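Local coordinates for probable enoyl-CoA hydratase/isomerase (Pseudomonas aeruginosa PAO1, PDB 5WYD) that takes part in the biosynthesis of diffusible signal factor as a crotonase-family enzyme, probably acting on enoyl-CoA thioesters as a hydratase or isomerase, at the interface of chains A and B. Sequence-based numbering; all coordinates share one arbitrary frame. Chains: chain A/B, Probable enoyl-CoA hydratase/isomerase.

Contact 1: the interface of chains A and B. Residues chain A 133, 207, 210-211; chain B 172, 175-176, 178.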
# COMPACT_ATOMS: atom_id res chain seq x y z
N ILE A 133 -20.47 13.66 -9.03
CA ILE A 133 -21.82 13.11 -9.18
C ILE A 133 -22.22 13.22 -10.63
O ILE A 133 -21.90 14.19 -11.32
CB ILE A 133 -22.82 13.87 -8.29
CG1 ILE A 133 -22.25 14.01 -6.89
CG2 ILE A 133 -24.14 13.11 -8.19
CD1 ILE A 133 -23.07 14.86 -5.97
N LEU A 207 -29.43 20.54 -7.89
CA LEU A 207 -28.68 19.72 -6.95
C LEU A 207 -27.51 20.51 -6.40
O LEU A 207 -27.25 20.49 -5.19
CB LEU A 207 -28.17 18.44 -7.64
CG LEU A 207 -27.50 17.30 -6.84
CD1 LEU A 207 -27.25 16.07 -7.74
CD2 LEU A 207 -26.24 17.63 -6.09
N LYS A 210 -28.17 22.71 -3.43
CA LYS A 210 -28.31 22.06 -2.12
C LYS A 210 -26.99 21.98 -1.37
O LYS A 210 -26.97 22.04 -0.14
CB LYS A 210 -28.91 20.66 -2.28
CG LYS A 210 -30.31 20.59 -2.88
CD LYS A 210 -30.68 19.12 -3.08
CE LYS A 210 -32.01 18.87 -3.80
NZ LYS A 210 -33.15 19.73 -3.37
N VAL A 211 -25.89 21.80 -2.10
CA VAL A 211 -24.56 21.73 -1.51
C VAL A 211 -24.24 23.03 -0.79
O VAL A 211 -23.53 23.04 0.21
CB VAL A 211 -23.55 21.48 -2.63
CG1 VAL A 211 -22.14 21.84 -2.17
CG2 VAL A 211 -23.72 20.09 -3.17
N ARG B 172 -23.34 12.47 -2.25
CA ARG B 172 -24.61 13.18 -2.19
C ARG B 172 -25.17 13.16 -0.77
O ARG B 172 -25.50 14.22 -0.22
CB ARG B 172 -25.56 12.58 -3.20
CG ARG B 172 -26.80 13.39 -3.49
CD ARG B 172 -27.41 12.95 -4.82
NE ARG B 172 -28.85 13.17 -4.88
CZ ARG B 172 -29.71 12.20 -5.17
NH1 ARG B 172 -29.25 10.99 -5.42
NH2 ARG B 172 -31.02 12.41 -5.18
N LEU B 175 -22.16 15.14 1.35
CA LEU B 175 -21.93 16.49 0.82
C LEU B 175 -23.23 17.22 0.51
O LEU B 175 -23.31 18.42 0.75
CB LEU B 175 -21.02 16.45 -0.41
CG LEU B 175 -19.49 16.54 -0.12
CD1 LEU B 175 -19.03 15.60 0.93
CD2 LEU B 175 -18.69 16.33 -1.39
N CYS B 176 -24.22 16.55 -0.07
CA CYS B 176 -25.46 17.27 -0.37
C CYS B 176 -26.47 17.17 0.76
O CYS B 176 -27.52 17.82 0.68
CB CYS B 176 -26.09 16.77 -1.65
SG CYS B 176 -24.95 16.92 -2.97
N GLU B 178 -28.42 14.63 1.77
CA GLU B 178 -29.65 14.04 1.25
C GLU B 178 -29.89 12.70 1.92
O GLU B 178 -29.00 11.83 1.94
CB GLU B 178 -29.58 13.92 -0.27
CG GLU B 178 -29.63 15.28 -0.95
CD GLU B 178 -29.86 15.16 -2.43
OE1 GLU B 178 -29.81 14.01 -2.90
OE2 GLU B 178 -30.12 16.17 -3.10

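Contact 2: the interface of chains A and B. Residues chain A 254, 257-258; chain B 148-149, 151.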
# COMPACT_ATOMS: atom_id res chain seq x y z
N THR A 254 -17.83 25.97 12.21
CA THR A 254 -18.35 24.74 12.79
C THR A 254 -19.36 25.00 13.92
O THR A 254 -20.39 24.31 14.00
CB THR A 254 -17.16 23.89 13.23
OG1 THR A 254 -16.18 24.75 13.81
CG2 THR A 254 -16.54 23.19 12.00
N GLY A 257 -23.05 25.66 12.66
CA GLY A 257 -23.87 24.53 12.26
C GLY A 257 -24.48 23.83 13.45
O GLY A 257 -25.66 23.47 13.42
N VAL A 258 -23.69 23.60 14.50
CA VAL A 258 -24.23 22.94 15.69
C VAL A 258 -25.32 23.80 16.30
O VAL A 258 -26.35 23.30 16.77
CB VAL A 258 -23.13 22.57 16.70
CG1 VAL A 258 -22.00 21.89 16.00
CG2 VAL A 258 -22.64 23.77 17.52
N ALA B 148 -24.12 19.43 7.16
CA ALA B 148 -25.00 20.58 7.33
C ALA B 148 -24.66 21.30 8.61
O ALA B 148 -24.87 22.51 8.73
CB ALA B 148 -26.46 20.15 7.36
N VAL B 149 -24.18 20.56 9.61
CA VAL B 149 -23.83 21.18 10.87
C VAL B 149 -22.36 21.61 10.88
O VAL B 149 -21.92 22.26 11.84
CB VAL B 149 -24.29 20.17 11.95
CG1 VAL B 149 -23.55 18.90 11.88
CG2 VAL B 149 -24.23 20.71 13.32
N LEU B 151 -19.68 19.64 10.66
CA LEU B 151 -18.88 18.58 11.25
C LEU B 151 -18.86 17.42 10.27
O LEU B 151 -19.83 17.19 9.57
CB LEU B 151 -19.43 18.17 12.61
CG LEU B 151 -19.37 19.16 13.78
CD1 LEU B 151 -17.88 19.33 14.13
CD2 LEU B 151 -20.01 20.52 13.59

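Contact 3: the interface of chains A and B. Residues chain A 242, 245; chain B 83, 91, 95, 151-152, 154.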
# COMPACT_ATOMS: atom_id res chain seq x y z
N ARG A 242 -10.37 11.51 12.26
CA ARG A 242 -10.57 12.11 13.57
C ARG A 242 -9.81 13.42 13.69
O ARG A 242 -10.32 14.39 14.26
CB ARG A 242 -10.16 11.13 14.67
CG ARG A 242 -10.73 9.76 14.49
CD ARG A 242 -10.40 8.88 15.67
NE ARG A 242 -10.62 7.48 15.36
CZ ARG A 242 -9.67 6.65 14.97
NH1 ARG A 242 -8.43 7.08 14.88
NH2 ARG A 242 -9.96 5.39 14.69
N PHE A 245 -11.58 16.22 11.75
CA PHE A 245 -12.76 16.58 12.52
C PHE A 245 -12.41 17.56 13.62
O PHE A 245 -13.12 18.56 13.82
CB PHE A 245 -13.35 15.32 13.11
CG PHE A 245 -14.49 15.55 14.03
CD1 PHE A 245 -14.27 15.73 15.38
CD2 PHE A 245 -15.78 15.52 13.56
CE1 PHE A 245 -15.30 15.90 16.23
CE2 PHE A 245 -16.83 15.71 14.42
CZ PHE A 245 -16.59 15.90 15.76
N PHE B 83 -21.21 16.86 22.05
CA PHE B 83 -20.58 17.80 21.13
C PHE B 83 -20.99 19.24 21.38
O PHE B 83 -20.86 20.08 20.48
CB PHE B 83 -20.85 17.46 19.66
CG PHE B 83 -19.98 16.38 19.14
CD1 PHE B 83 -18.67 16.27 19.59
CD2 PHE B 83 -20.44 15.48 18.20
CE1 PHE B 83 -17.85 15.28 19.12
CE2 PHE B 83 -19.61 14.49 17.73
CZ PHE B 83 -18.32 14.38 18.19
N ALA B 91 -14.49 17.52 22.11
CA ALA B 91 -14.75 17.02 20.77
C ALA B 91 -13.71 16.00 20.34
O ALA B 91 -14.05 14.99 19.71
CB ALA B 91 -14.80 18.20 19.79
N ALA B 95 -14.62 12.11 19.52
CA ALA B 95 -14.33 11.45 18.25
C ALA B 95 -13.57 10.16 18.49
O ALA B 95 -13.79 9.15 17.81
CB ALA B 95 -13.55 12.37 17.32
N LEU B 151 -19.68 19.64 10.66
CA LEU B 151 -18.88 18.58 11.25
C LEU B 151 -18.86 17.42 10.27
O LEU B 151 -19.83 17.19 9.57
CB LEU B 151 -19.43 18.17 12.61
CG LEU B 151 -19.37 19.16 13.78
CD1 LEU B 151 -17.88 19.33 14.13
CD2 LEU B 151 -20.01 20.52 13.59
N LEU B 152 -17.71 16.81 10.08
CA LEU B 152 -17.66 15.60 9.28
C LEU B 152 -18.03 14.36 10.11
O LEU B 152 -18.05 14.41 11.34
CB LEU B 152 -16.28 15.52 8.65
CG LEU B 152 -15.06 15.58 9.55
CD1 LEU B 152 -14.96 14.34 10.41
CD2 LEU B 152 -13.84 15.79 8.68
N CYS B 154 -17.20 11.39 12.10
CA CYS B 154 -15.94 11.02 12.72
C CYS B 154 -15.95 9.56 13.10
O CYS B 154 -15.02 9.08 13.75
CB CYS B 154 -15.66 11.83 13.99
SG CYS B 154 -16.81 11.51 15.38

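Contact 4: the interface of chains A and B. Residues chain A 222-223, 226; chain B 158, 162, 167, 171, 174-175.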
# COMPACT_ATOMS: atom_id res chain seq x y z
N ILE A 222 -13.85 17.53 3.84
CA ILE A 222 -14.45 16.21 3.81
C ILE A 222 -14.19 15.51 2.47
O ILE A 222 -13.87 14.32 2.43
CB ILE A 222 -15.95 16.30 4.09
CG1 ILE A 222 -16.19 17.03 5.40
CG2 ILE A 222 -16.50 14.90 4.15
CD1 ILE A 222 -17.64 17.17 5.75
N LYS A 223 -14.29 16.25 1.37
CA LYS A 223 -14.22 15.61 0.06
C LYS A 223 -12.96 14.77 -0.14
O LYS A 223 -13.08 13.64 -0.65
CB LYS A 223 -14.30 16.67 -1.04
CG LYS A 223 -14.26 16.11 -2.46
CD LYS A 223 -14.27 17.25 -3.45
CE LYS A 223 -14.35 16.79 -4.90
NZ LYS A 223 -13.16 16.06 -5.37
N ILE A 226 -13.37 11.12 1.41
CA ILE A 226 -14.12 10.14 0.64
C ILE A 226 -13.23 9.56 -0.43
O ILE A 226 -13.21 8.35 -0.65
CB ILE A 226 -15.37 10.78 0.02
CG1 ILE A 226 -16.26 11.36 1.14
CG2 ILE A 226 -16.08 9.77 -0.89
CD1 ILE A 226 -17.48 12.06 0.65
N THR B 158 -16.89 8.54 6.53
CA THR B 158 -16.26 8.94 5.28
C THR B 158 -15.68 7.74 4.56
O THR B 158 -15.60 7.73 3.33
CB THR B 158 -15.13 9.93 5.52
OG1 THR B 158 -14.19 9.34 6.41
CG2 THR B 158 -15.67 11.23 6.12
N PRO B 162 -18.68 5.21 1.20
CA PRO B 162 -18.32 4.98 -0.21
C PRO B 162 -17.94 3.55 -0.50
O PRO B 162 -17.86 3.14 -1.66
CB PRO B 162 -17.16 5.94 -0.44
CG PRO B 162 -16.64 6.21 0.91
CD PRO B 162 -17.77 6.16 1.84
N GLU B 167 -18.52 6.05 -4.19
CA GLU B 167 -18.25 7.45 -3.89
C GLU B 167 -19.40 8.36 -4.28
O GLU B 167 -19.75 9.29 -3.54
CB GLU B 167 -16.98 7.89 -4.59
CG GLU B 167 -15.75 7.18 -4.09
CD GLU B 167 -14.49 7.80 -4.64
OE1 GLU B 167 -13.48 7.08 -4.80
OE2 GLU B 167 -14.54 9.01 -4.95
N LYS B 171 -21.20 10.72 -1.66
CA LYS B 171 -21.00 12.16 -1.65
C LYS B 171 -22.32 12.92 -1.54
O LYS B 171 -22.43 13.91 -0.81
CB LYS B 171 -20.25 12.55 -2.91
CG LYS B 171 -18.85 12.00 -2.89
CD LYS B 171 -18.04 12.38 -4.11
CE LYS B 171 -16.61 11.85 -4.05
NZ LYS B 171 -15.90 12.20 -5.31
N ILE B 174 -23.62 12.72 2.20
CA ILE B 174 -22.88 13.58 3.11
C ILE B 174 -22.73 14.99 2.55
O ILE B 174 -23.16 15.95 3.20
CB ILE B 174 -21.53 12.94 3.44
CG1 ILE B 174 -20.71 13.91 4.26
CG2 ILE B 174 -20.80 12.51 2.20
CD1 ILE B 174 -19.44 13.33 4.58
N LEU B 175 -22.16 15.14 1.35
CA LEU B 175 -21.93 16.49 0.82
C LEU B 175 -23.23 17.22 0.51
O LEU B 175 -23.31 18.42 0.75
CB LEU B 175 -21.02 16.45 -0.41
CG LEU B 175 -19.49 16.54 -0.12
CD1 LEU B 175 -19.03 15.60 0.93
CD2 LEU B 175 -18.69 16.33 -1.39

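Contact 1: the interface of chains A and B
B:Cys176 puts its thiol sulfur against helix 200-211 of chain A, in a subunit interface of a crotonase-fold (enoyl-CoA hydratase/isomerase) protein, a family whose members commonly assemble as trimers and hexamers. The cysteine hides 47 Å² and closes helix 167-176 of chain B. Its SG meets two methyl groups one helical turn apart: CD2 of A:Leu207 at 3.4 Å and, at an equal 3.4 Å, CG2 of A:Val211. CD1 of A:Ile133, from strand 133-137, completes the apolar seat at 4.1 Å from SG. The thiol lies anti to its own carbonyl carbon (chi1 -57°), which lifts it off the end of the helix toward chain A. A:Leu207 reaches it with the CD2 branch doing the touching.

The next most buried pair is B:Glu178 with A:Lys210, which bury 37 and 35 Å². Their side chains cross at about a right angle, and the carboxylate meets the lysine methylenes rather than the terminal amine, NZ: OE2 of B:Glu178 is 3.4 Å from CE of A:Lys210 but 4.7 Å from its NZ. A bend at chi4 (-43°) turns NZ aside, so any attraction would be electrostatic and modest. The other carboxylate oxygen, OE1, forms a salt bridge within chain B with NE of B:Arg172, but it is modelled too short and its geometry is doubtful.

Contact 2: the interface of chains A and B
A:Val258 and B:Leu151 make the tight part of this patch, which joins two subunits of the crotonase fold: helix 252-262, near the C-terminus of chain A, lies against the end of the short helix 146-149 of chain B and the loop that follows. CG1 of A:Val258 is 3.4 Å from CD2 of B:Leu151, closer than ordinary methyl packing. The same CG1 also meets CG2 of B:Val149 at 3.7 Å, so one methyl straddles branches of two chain B residues. In A:Val258, CG1 stands anti to the carbonyl carbon (chi1 -48°), which lays it back along its own helix toward A:Thr254, over B:Leu151. B:Val149 has chi1 65°; CG1 therefore takes the crowded position between backbone N and carbonyl carbon, while CG2, anti to N, is presented to chain A.

The backbones come close, CA of A:Gly257 lying 3.6 Å from CA of B:Val149; the lack of a side chain at A:Gly257 probably permits this.

Burial falls away toward either end. A:Thr254 hides 8 Å², though its carbonyl O still grazes CD2 of B:Leu151, and B:Ala148 hides 1 Å². By comparison A:Val258 hides 31 Å².

Contact 3: the interface of chains A and B
Helix 238-249 of chain A meets helix 88-106 of chain B and two loop segments of that chain, one holding B:Phe83 and the other B:Leu151, B:Leu152 and B:Cys154. A:Phe245 is the plug, hiding 103 Å². Its CG is anti to the backbone N (chi1 174°), and with chi2 -90° the ring presents its two faces to different parts of chain B. CB of B:Cys154 lies over one face, 4.0 Å from the ring centroid and offset toward the rim, a CH-pi contact. On that same side, just beyond the rim, CB of B:Ala95 is 3.9 Å from CD1. CD1 of B:Leu151 lies on the opposite side, 3.8 Å from CE2.

B:Leu152 closes the ring's edge: its CD1 lies in the ring plane, 3.5 Å from CD2 of A:Phe245, and packs at 3.3 Å against CB. At the far end of the ring, B:Phe83 comes from the opposite direction, its CZ 3.3 Å from CZ of A:Phe245; the two ring planes are inclined by about 45°, and no parallel stack forms. A:Arg242, one turn earlier, passes CD by the carbonyl O of B:Ala95 at 4.0 Å. In the fold, the site lies where a helix from the C-terminal part of one crotonase subunit packs between the helix and loops of its neighbour.

Contact 4: the interface of chains A and B
A:Ile226 ends helix 216-226 of chain A and presses into chain B between helices 157-165 and 167-176, a subunit contact of the crotonase fold in which it hides 96 Å². From CB the side chain forks. The CG2 branch points to the B:Pro162 end of the groove, where it meets CE of B:Lys171 at 3.8 Å and CB of B:Pro162 at 4.0 Å, the proline ring lying obliquely across it. The other branch leaves through CG1, anti to the carbonyl carbon (chi1 -59°), and runs straight on (chi2 178°) to the tip, CD1. This methyl meets CG2 of B:Ile174 at 3.7 Å, CG of B:Lys171 at 3.8 Å and CD1 of B:Leu175 at 3.9 Å. The extended lysine thus lends its methylenes to both branches.

One turn back, A:Ile222 and B:Ile174 reach toward each other tip to tip, and CG2 of the former is 3.4 Å from CD1 of the latter, tighter than usual packing. In B:Ile174, chi1 174° sends CG1 and hence CD1 toward A:Ile222, while CG2 serves A:Ile226.

Beyond the apolar part, NZ of B:Lys171 makes a weak hydrogen bond to the carboxylate OE2 of B:Glu167, at 3.5 Å. NZ of A:Lys223 stands 4.7 Å from that NZ, a like-charged approach that the glutamate may partly offset.

Contacts 1 and 4 lie about 10 Å apart between their C-alpha centres and share B:Leu175, so helix 167-176 of chain B serves helices 200-211 and 216-226 of chain A at once. Contacts 2 and 3 are also about 10 Å apart and share B:Leu151, whose two branches serve different helices, 252-262 and 238-249. The pairs are spread more widely: contacts 1 and 3 are about 20 Å apart, contacts 2 and 4 about 16 Å. Chain A contributes mainly its C-terminal helices throughout, and the surfaces paired are unlike, consistent with a cyclic crotonase-type trimer within the six-chain assembly.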